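Side-chain contacts in CD1-2 antigen (Gallus gallus, PDB 3DBX), which probably binds lipids in an MHC class I-like groove and displays them to T cells, as CD1 relatives do: residues G92-Y95 with P96-F99; P259-G262 with H263-C267. All coordinates share one frame; numbering follows the deposited sequence.

Contact 1 (G92-Y95 with P96-F99); sequences GLDY and PRVF
Leu-93 packs its aliphatic side chain on the Arg-97 guanidinium, the two side chains crossing at about a right angle. Leu-93 CD1 sits over the centre of one guanidinium face, 3.9 Å from Arg-97 CZ, while Leu-93 CB lies 3.9 Å from Arg-97 NE. The arginine gets there because its chain bends at CB-CG (chi2 -70°), folding the head back over the turn instead of along the strand.

The polar contacts are looser. Arg-97 NE donates a weak hydrogen bond to the backbone oxygen Asp-94 O, 3.3 Å away and bent to 141° at the hydrogen, with the oxygen oblique to the guanidinium. Asp-94 OD1 is 4.4 Å from Arg-97 NH2 and well out of the guanidinium plane, so any attraction is probably a general one between charges, with no N-H aimed at the carboxylate. The true salt bridge of Arg-97 runs from NH1 to Glu-121.

Covalent geometry sets the bend: the peptide between Tyr-95 and Pro-96 is cis, which brings Tyr-95 CA within 3.0 Å of Pro-96 CA. Tyr-95 CB lies 3.2 Å from Pro-96 N, but the phenol ring leads away from the proline and meets His-85, to whose ND1 its OH is hydrogen-bonded.

Just upstream, Gly-92, at positive phi, closes helix 77-89 with a Schellman motif in which Leu-93 N bonds to Thr-88 O. The whole is a helix-to-strand connection of the MHC class I-like platform, passing from a groove-wall helix into strand 97-107 of the antiparallel floor.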
loop_
_atom_site.group_PDB
_atom_site.type_symbol
_atom_site.label_atom_id
_atom_site.label_comp_id
_atom_site.label_asym_id
_atom_site.label_seq_id
_atom_site.Cartn_x
_atom_site.Cartn_y
_atom_site.Cartn_z
ATOM N N GLY A 92 -20.733 -9.496 23.199
ATOM C CA GLY A 92 -20.664 -8.762 24.462
ATOM C C GLY A 92 -19.473 -7.828 24.518
ATOM O O GLY A 92 -19.082 -7.373 25.601
ATOM N N LEU A 93 -18.899 -7.552 23.346
ATOM C CA LEU A 93 -17.674 -6.755 23.224
ATOM C C LEU A 93 -17.982 -5.263 23.270
ATOM O O LEU A 93 -19.102 -4.839 22.992
ATOM C CB LEU A 93 -16.908 -7.101 21.935
ATOM C CG LEU A 93 -16.434 -8.548 21.729
ATOM C CD1 LEU A 93 -15.657 -8.683 20.437
ATOM C CD2 LEU A 93 -15.604 -9.079 22.901
ATOM N N ASP A 94 -16.981 -4.470 23.622
ATOM C CA ASP A 94 -17.158 -3.031 23.794
ATOM C C ASP A 94 -16.462 -2.230 22.688
ATOM O O ASP A 94 -15.404 -2.629 22.220
ATOM C CB ASP A 94 -16.623 -2.612 25.162
ATOM C CG ASP A 94 -15.248 -3.210 25.464
ATOM O OD1 ASP A 94 -14.237 -2.692 24.952
ATOM O OD2 ASP A 94 -15.177 -4.196 26.228
ATOM N N TYR A 95 -17.058 -1.097 22.311
ATOM C CA TYR A 95 -16.460 -0.101 21.402
ATOM C C TYR A 95 -15.241 0.634 22.028
ATOM O O TYR A 95 -15.159 0.739 23.248
ATOM C CB TYR A 95 -17.529 0.924 20.981
ATOM C CG TYR A 95 -18.750 0.344 20.255
ATOM C CD1 TYR A 95 -18.832 0.349 18.862
ATOM C CD2 TYR A 95 -19.808 -0.202 20.965
ATOM C CE1 TYR A 95 -19.957 -0.174 18.198
ATOM C CE2 TYR A 95 -20.931 -0.734 20.316
ATOM C CZ TYR A 95 -20.992 -0.718 18.932
ATOM O OH TYR A 95 -22.108 -1.240 18.308
ATOM N N PRO A 96 -14.298 1.152 21.201
ATOM C CA PRO A 96 -14.218 1.057 19.729
ATOM C C PRO A 96 -13.811 -0.334 19.289
ATOM O O PRO A 96 -13.150 -1.068 20.029
ATOM C CB PRO A 96 -13.116 2.076 19.345
ATOM C CG PRO A 96 -12.807 2.856 20.644
ATOM C CD PRO A 96 -13.172 1.927 21.753
ATOM N N ARG A 97 -14.252 -0.699 18.101
ATOM C CA ARG A 97 -13.831 -1.915 17.438
ATOM C C ARG A 97 -13.434 -1.516 16.014
ATOM O O ARG A 97 -14.112 -0.703 15.395
ATOM C CB ARG A 97 -14.983 -2.922 17.393
ATOM C CG ARG A 97 -15.190 -3.688 18.667
ATOM C CD ARG A 97 -14.076 -4.673 18.922
ATOM N NE ARG A 97 -14.027 -5.013 20.339
ATOM C CZ ARG A 97 -13.080 -5.747 20.904
ATOM N NH1 ARG A 97 -12.075 -6.227 20.186
ATOM N NH2 ARG A 97 -13.118 -5.966 22.194
ATOM N N VAL A 98 -12.323 -2.040 15.513
ATOM C CA VAL A 98 -11.978 -1.842 14.108
ATOM C C VAL A 98 -12.057 -3.168 13.358
ATOM O O VAL A 98 -11.321 -4.118 13.667
ATOM C CB VAL A 98 -10.558 -1.255 13.889
ATOM C CG1 VAL A 98 -10.374 -0.839 12.423
ATOM C CG2 VAL A 98 -10.294 -0.081 14.792
ATOM N N PHE A 99 -12.916 -3.213 12.341
ATOM C CA PHE A 99 -13.000 -4.388 11.467
ATOM C C PHE A 99 -12.399 -4.070 10.113
ATOM O O PHE A 99 -12.478 -2.935 9.670
ATOM C CB PHE A 99 -14.453 -4.864 11.303
ATOM C CG PHE A 99 -15.048 -5.465 12.566
ATOM C CD1 PHE A 99 -15.020 -6.842 12.775
ATOM C CD2 PHE A 99 -15.638 -4.653 13.528
ATOM C CE1 PHE A 99 -15.555 -7.402 13.934
ATOM C CE2 PHE A 99 -16.189 -5.197 14.674
ATOM C CZ PHE A 99 -16.151 -6.580 14.879
#

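Contact 2 (P259-G262 with H263-C267)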
loop_
_atom_site.group_PDB
_atom_site.type_symbol
_atom_site.label_atom_id
_atom_site.label_comp_id
_atom_site.label_asym_id
_atom_site.label_seq_id
_atom_site.Cartn_x
_atom_site.Cartn_y
_atom_site.Cartn_z
ATOM N N PRO A 259 37.007 0.809 3.079
ATOM C CA PRO A 259 37.677 1.801 2.233
ATOM C C PRO A 259 38.994 1.286 1.628
ATOM O O PRO A 259 39.702 0.472 2.244
ATOM C CB PRO A 259 37.957 2.955 3.199
ATOM C CG PRO A 259 37.984 2.319 4.549
ATOM C CD PRO A 259 36.951 1.238 4.488
ATOM N N GLN A 260 39.294 1.768 0.421
ATOM C CA GLN A 260 40.505 1.408 -0.327
ATOM C C GLN A 260 40.734 -0.109 -0.460
ATOM O O GLN A 260 41.878 -0.584 -0.385
ATOM C CB GLN A 260 41.742 2.083 0.287
ATOM C CG GLN A 260 41.749 3.605 0.213
ATOM C CD GLN A 260 42.804 4.203 1.125
ATOM O OE1 GLN A 260 42.813 3.943 2.337
ATOM N NE2 GLN A 260 43.708 5.003 0.553
ATOM N N ASP A 261 39.658 -0.864 -0.675
ATOM C CA ASP A 261 39.780 -2.325 -0.721
ATOM C C ASP A 261 40.295 -2.883 -2.056
ATOM O O ASP A 261 40.693 -4.052 -2.135
ATOM C CB ASP A 261 38.501 -3.027 -0.230
ATOM C CG ASP A 261 37.298 -2.800 -1.133
ATOM O OD1 ASP A 261 37.423 -2.118 -2.177
ATOM O OD2 ASP A 261 36.216 -3.333 -0.788
ATOM N N GLY A 262 40.314 -2.041 -3.086
ATOM C CA GLY A 262 40.847 -2.439 -4.397
ATOM C C GLY A 262 39.833 -3.104 -5.315
ATOM O O GLY A 262 40.212 -3.731 -6.316
ATOM N N HIS A 263 38.550 -2.973 -4.962
ATOM C CA HIS A 263 37.445 -3.427 -5.784
ATOM C C HIS A 263 36.750 -2.212 -6.386
ATOM O O HIS A 263 36.728 -1.135 -5.785
ATOM C CB HIS A 263 36.434 -4.235 -4.950
ATOM C CG HIS A 263 37.012 -5.461 -4.305
ATOM N ND1 HIS A 263 36.916 -5.706 -2.950
ATOM C CD2 HIS A 263 37.699 -6.506 -4.828
ATOM C CE1 HIS A 263 37.523 -6.845 -2.667
ATOM N NE2 HIS A 263 38.007 -7.350 -3.790
ATOM N N GLY A 264 36.210 -2.372 -7.587
ATOM C CA GLY A 264 35.371 -1.350 -8.178
ATOM C C GLY A 264 33.937 -1.774 -7.935
ATOM O O GLY A 264 33.625 -2.958 -8.053
ATOM N N TYR A 265 33.073 -0.822 -7.584
ATOM C CA TYR A 265 31.659 -1.095 -7.345
ATOM C C TYR A 265 30.702 -0.370 -8.339
ATOM O O TYR A 265 31.019 0.700 -8.879
ATOM C CB TYR A 265 31.285 -0.781 -5.874
ATOM C CG TYR A 265 31.994 -1.705 -4.888
ATOM C CD1 TYR A 265 33.209 -1.348 -4.311
ATOM C CD2 TYR A 265 31.451 -2.938 -4.553
ATOM C CE1 TYR A 265 33.851 -2.193 -3.415
ATOM C CE2 TYR A 265 32.082 -3.779 -3.670
ATOM C CZ TYR A 265 33.264 -3.405 -3.097
ATOM O OH TYR A 265 33.876 -4.270 -2.233
ATOM N N ALA A 266 29.550 -1.000 -8.587
ATOM C CA ALA A 266 28.471 -0.430 -9.388
ATOM C C ALA A 266 27.145 -1.042 -8.964
ATOM O O ALA A 266 27.107 -2.230 -8.600
ATOM C CB ALA A 266 28.692 -0.709 -10.877
ATOM N N CYS A 267 26.087 -0.212 -9.015
ATOM C CA CYS A 267 24.691 -0.612 -8.847
ATOM C C CYS A 267 24.097 -0.976 -10.222
ATOM O O CYS A 267 24.241 -0.198 -11.152
ATOM C CB CYS A 267 23.923 0.601 -8.275
ATOM S SG CYS A 267 22.263 0.206 -7.852
#
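The Asp-261 carboxylate lies at the edge of the Tyr-265 ring and crosses His-263 at about a right angle, so one acid serves two rings held at different angles. The Tyr-265 side chain comes from the opposite direction, its ring plane 31° from the carboxylate plane, and Asp-261 OD2 lies in plane at the ring edge. Tyr-265 OH donates to Asp-261 OD2 over 2.9 Å, arriving on the syn side and only slightly out of the carboxylate plane. The same hydroxyl is also hydrogen-bonded to Arg-225 NE, whose donation would tend to polarise the phenol O-H and so strengthen its bond to the carboxylate.

For His-263, imidazole and carboxylate planes are 74° apart. His-263 ND1 reaches Asp-261 OD2 through a weak bond of 3.3 Å, so OD2 takes two donors. On one face of the imidazole, toward the rim, sits the backbone oxygen Asp-261 O.

The other oxygen turns to the backbone: His-263 N donates to Asp-261 OD1 at 3.1 Å, nearly straight, though from above the carboxylate plane. This bond closes an Asx turn around Gly-262, whose positive phi suits glycine. With chi1 at 66°, Asp-261 turns its carboxylate back over the turn, within range of the His-263 N-H.

An aspartate four residues before the tyrosine, with the disulfide Cys-267 two after it, matches the Asp-x-x-x-Tyr-x-Cys pattern leading into strand F of immunoglobulin domains, here of the C1 set.

How the contacts relate
Both contacts are local, surface-lying turns that lead into a strand, but they belong to different domains, with centres about 56 Å apart and nearest atoms about 38 Å apart. Contact 1 joins a helix to strand 97-107 of the MHC-like platform; contact 2 joins strand 249-257 to strand 265-270 of the immunoglobulin domain, crossing between its two sheets. No secondary-structure element is shared. Chemistry differs accordingly: contact 1 rests on aliphatic packing against a guanidinium, one weak hydrogen bond and a cis-proline, whereas contact 2 is held by a carboxylate accepting three hydrogen bonds, one of them weak. Contact 2 also reaches inward through buried Tyr-265, while no residue touching across contact 1 is buried.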